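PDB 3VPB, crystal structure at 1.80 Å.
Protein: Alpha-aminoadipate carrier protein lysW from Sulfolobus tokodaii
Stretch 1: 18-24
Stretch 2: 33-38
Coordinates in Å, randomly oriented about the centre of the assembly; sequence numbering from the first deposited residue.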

ATOM      1  N   ASP E  18      30.797  20.394  -5.464  1.00 47.68           N
ATOM      2  CA  ASP E  18      30.827  18.958  -5.715  1.00 47.48           C
ATOM      3  C   ASP E  18      29.514  18.476  -6.358  1.00 46.65           C
ATOM      4  O   ASP E  18      29.534  17.665  -7.293  1.00 46.68           O
ATOM      5  CB  ASP E  18      31.086  18.221  -4.388  1.00 47.67           C
ATOM      6  CG  ASP E  18      31.681  16.835  -4.584  1.00 49.13           C
ATOM      7  OD1 ASP E  18      32.439  16.634  -5.560  1.00 50.66           O
ATOM      8  OD2 ASP E  18      31.402  15.941  -3.747  1.00 50.27           O
ATOM      9  N   ALA E  19      28.390  19.011  -5.876  1.00 45.51           N
ATOM     10  CA  ALA E  19      27.050  18.550  -6.264  1.00 44.33           C
ATOM     11  C   ALA E  19      26.701  18.525  -7.759  1.00 43.45           C
ATOM     12  O   ALA E  19      26.938  19.482  -8.503  1.00 43.55           O
ATOM     13  CB  ALA E  19      25.979  19.310  -5.489  1.00 44.79           C
ATOM     14  N   LEU E  20      26.142  17.390  -8.169  1.00 42.05           N
ATOM     15  CA  LEU E  20      25.557  17.175  -9.488  1.00 40.54           C
ATOM     16  C   LEU E  20      24.040  17.122  -9.337  1.00 38.86           C
ATOM     17  O   LEU E  20      23.541  16.748  -8.269  1.00 38.45           O
ATOM     18  CB  LEU E  20      26.050  15.846 -10.077  1.00 41.11           C
ATOM     19  CG  LEU E  20      27.182  15.780 -11.115  1.00 42.40           C
ATOM     20  CD1 LEU E  20      26.670  16.092 -12.531  1.00 42.63           C
ATOM     21  CD2 LEU E  20      28.351  16.695 -10.758  1.00 43.66           C
ATOM     22  N   PRO E  21      23.297  17.524 -10.386  1.00 37.36           N
ATOM     23  CA  PRO E  21      21.852  17.288 -10.419  1.00 35.91           C
ATOM     24  C   PRO E  21      21.503  15.824 -10.118  1.00 34.88           C
ATOM     25  O   PRO E  21      22.080  14.921 -10.721  1.00 34.42           O
ATOM     26  CB  PRO E  21      21.467  17.653 -11.859  1.00 35.91           C
ATOM     27  CG  PRO E  21      22.631  18.440 -12.418  1.00 36.47           C
ATOM     28  CD  PRO E  21      23.703  18.532 -11.383  1.00 37.22           C
ATOM     29  N   GLY E  22      20.589  15.607  -9.171  1.00 33.10           N
ATOM     30  CA  GLY E  22      20.153  14.263  -8.761  1.00 32.33           C
ATOM     31  C   GLY E  22      20.714  13.807  -7.418  1.00 31.07           C
ATOM     32  O   GLY E  22      20.284  12.792  -6.875  1.00 31.12           O
ATOM     33  N   GLU E  23      21.697  14.541  -6.898  1.00 30.74           N
ATOM     34  CA  GLU E  23      22.284  14.249  -5.588  1.00 30.43           C
ATOM     35  C   GLU E  23      21.351  14.645  -4.458  1.00 30.33           C
ATOM     36  O   GLU E  23      20.542  15.543  -4.610  1.00 28.71           O
ATOM     37  CB  GLU E  23      23.604  14.981  -5.411  1.00 31.22           C
ATOM     38  CG  GLU E  23      24.764  14.322  -6.099  1.00 34.17           C
ATOM     39  CD  GLU E  23      26.076  14.854  -5.612  1.00 38.87           C
ATOM     40  OE1 GLU E  23      26.543  14.431  -4.527  1.00 41.25           O
ATOM     41  OE2 GLU E  23      26.646  15.696  -6.330  1.00 41.36           O
ATOM     42  N   ILE E  24      21.484  13.957  -3.328  1.00 30.51           N
ATOM     43  CA  ILE E  24      20.640  14.181  -2.165  1.00 31.64           C
ATOM     44  C   ILE E  24      21.372  15.039  -1.144  1.00 32.07           C
ATOM     45  O   ILE E  24      22.567  14.816  -0.889  1.00 32.50           O
ATOM     46  CB  ILE E  24      20.270  12.831  -1.502  1.00 31.70           C
ATOM     47  CG1 ILE E  24      19.452  11.955  -2.458  1.00 32.15           C
ATOM     48  CG2 ILE E  24      19.531  13.042  -0.182  1.00 32.28           C
ATOM     49  CD1 ILE E  24      18.235  12.616  -3.060  1.00 32.22           C
ATOM     50  N   LEU E  33      16.381  16.395   0.486  1.00 27.01           N
ATOM     51  CA  LEU E  33      16.205  17.211  -0.712  1.00 26.67           C
ATOM     52  C   LEU E  33      17.031  16.639  -1.852  1.00 26.66           C
ATOM     53  O   LEU E  33      18.050  15.994  -1.618  1.00 27.43           O
ATOM     54  CB  LEU E  33      16.623  18.673  -0.440  1.00 26.32           C
ATOM     55  CG  LEU E  33      15.942  19.366   0.758  1.00 26.68           C
ATOM     56  CD1 LEU E  33      16.598  20.727   1.110  1.00 27.06           C
ATOM     57  CD2 LEU E  33      14.454  19.529   0.522  1.00 23.94           C
ATOM     58  N   GLU E  34      16.581  16.869  -3.081  1.00 26.29           N
ATOM     59  CA  GLU E  34      17.320  16.462  -4.265  1.00 26.39           C
ATOM     60  C   GLU E  34      17.706  17.704  -5.047  1.00 25.56           C
ATOM     61  O   GLU E  34      16.881  18.596  -5.235  1.00 25.31           O
ATOM     62  CB  GLU E  34      16.435  15.582  -5.134  1.00 26.91           C
ATOM     63  CG  GLU E  34      17.176  14.776  -6.183  1.00 30.74           C
ATOM     64  CD  GLU E  34      16.447  13.473  -6.494  1.00 37.13           C
ATOM     65  OE1 GLU E  34      17.100  12.534  -6.998  1.00 40.21           O
ATOM     66  OE2 GLU E  34      15.215  13.392  -6.229  1.00 41.05           O
ATOM     67  N   VAL E  35      18.945  17.775  -5.520  1.00 25.06           N
ATOM     68  CA  VAL E  35      19.267  18.886  -6.422  1.00 24.92           C
ATOM     69  C   VAL E  35      18.816  18.570  -7.855  1.00 25.56           C
ATOM     70  O   VAL E  35      18.847  17.409  -8.292  1.00 25.65           O
ATOM     71  CB  VAL E  35      20.741  19.477  -6.264  1.00 25.79           C
ATOM     72  CG1 VAL E  35      21.581  18.760  -5.211  1.00 24.71           C
ATOM     73  CG2 VAL E  35      21.471  19.696  -7.604  1.00 25.64           C
ATOM     74  N   TYR E  36      18.324  19.594  -8.553  1.00 25.13           N
ATOM     75  CA  TYR E  36      17.919  19.438  -9.946  1.00 25.64           C
ATOM     76  C   TYR E  36      18.250  20.711 -10.718  1.00 26.65           C
ATOM     77  O   TYR E  36      18.554  21.745 -10.125  1.00 24.64           O
ATOM     78  CB  TYR E  36      16.426  19.066 -10.066  1.00 25.38           C
ATOM     79  CG  TYR E  36      15.449  20.177  -9.747  1.00 25.87           C
ATOM     80  CD1 TYR E  36      14.798  20.877 -10.774  1.00 26.33           C
ATOM     81  CD2 TYR E  36      15.153  20.516  -8.428  1.00 26.04           C
ATOM     82  CE1 TYR E  36      13.886  21.898 -10.487  1.00 25.86           C
ATOM     83  CE2 TYR E  36      14.234  21.526  -8.131  1.00 27.04           C
ATOM     84  CZ  TYR E  36      13.608  22.211  -9.170  1.00 26.36           C
ATOM     85  OH  TYR E  36      12.722  23.219  -8.889  1.00 27.66           O
ATOM     86  N   ASN E  37      18.200  20.611 -12.042  1.00 28.29           N
ATOM     87  CA  ASN E  37      18.450  21.749 -12.910  1.00 30.38           C
ATOM     88  C   ASN E  37      17.146  22.361 -13.408  1.00 31.47           C
ATOM     89  O   ASN E  37      16.258  21.658 -13.883  1.00 30.90           O
ATOM     90  CB  ASN E  37      19.320  21.332 -14.093  1.00 31.15           C
ATOM     91  CG  ASN E  37      19.498  22.450 -15.105  1.00 32.67           C
ATOM     92  OD1 ASN E  37      19.942  23.545 -14.768  1.00 34.15           O
ATOM     93  ND2 ASN E  37      19.144  22.173 -16.352  1.00 34.64           N
ATOM     94  N   ASP E  38      17.037  23.674 -13.264  1.00 32.64           N
ATOM     95  CA  ASP E  38      15.899  24.426 -13.760  1.00 34.54           C
ATOM     96  C   ASP E  38      16.492  25.523 -14.651  1.00 34.87           C
ATOM     97  O   ASP E  38      16.881  26.575 -14.152  1.00 35.46           O
ATOM     98  CB  ASP E  38      15.126  24.996 -12.558  1.00 34.91           C
ATOM     99  CG  ASP E  38      13.709  25.438 -12.908  1.00 37.37           C
ATOM    100  OD1 ASP E  38      13.553  26.484 -13.563  1.00 39.81           O
ATOM    101  OD2 ASP E  38      12.749  24.757 -12.493  1.00 40.34           O
TER

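This is a mainly backbone-driven contact in which a beta turn and the residue after it, Ile24, dock along a strand, with Val35 at its centre. Residues 33-38 are all strand. Leu20 to Glu23 form a type II beta turn, closed by a hydrogen bond from Glu23 N to Leu20 O at 3.2 Å.

Two backbone hydrogen bonds join the stretches, and both use Val35. Gly22 N donates to Val35 O at 2.7 Å. Val35 N donates to Glu23 O at 2.9 Å, with an angle of 164° at the hydrogen. Both polar groups of the Val35 backbone are thus satisfied by the turn.

Beyond the turn, Ile24 pairs with Glu34 as an antiparallel, non-hydrogen-bonded bridge, with CA atoms 4.5 Å apart. Two CA-H...O contacts support this pairing. Ile24 CA lies 3.2 Å from Leu33 O, and Glu34 CA lies 3.4 Å from Glu23 O. The Ile24 and Glu34 side chains share one face of the sheet, where Ile24 CD1 comes within 3.9 Å of Glu34 CG. Here the aliphatic part of the glutamate meets the isoleucine.

Gly22 has phi/psi of 105/-12. A CB at these angles would be jammed against the carbonyl oxygen of Pro21, so the backbone itself calls for glycine. Gly22 O sits 3.2 Å from Glu34 OE1, but both are acceptors, and this is no hydrogen bond.

Val35 has the largest area covered by the other stretch. Its CG2 packs 3.7 Å from Leu20 O, and its CG1 is 4.4 Å from Ala19 CB, a loose apolar contact. Pro21 CB approaches Tyr36 CA at 4.4 Å, while the CA-to-CB bond of Tyr36 points away. Asp18 and Asp38 make no contact across the stretches.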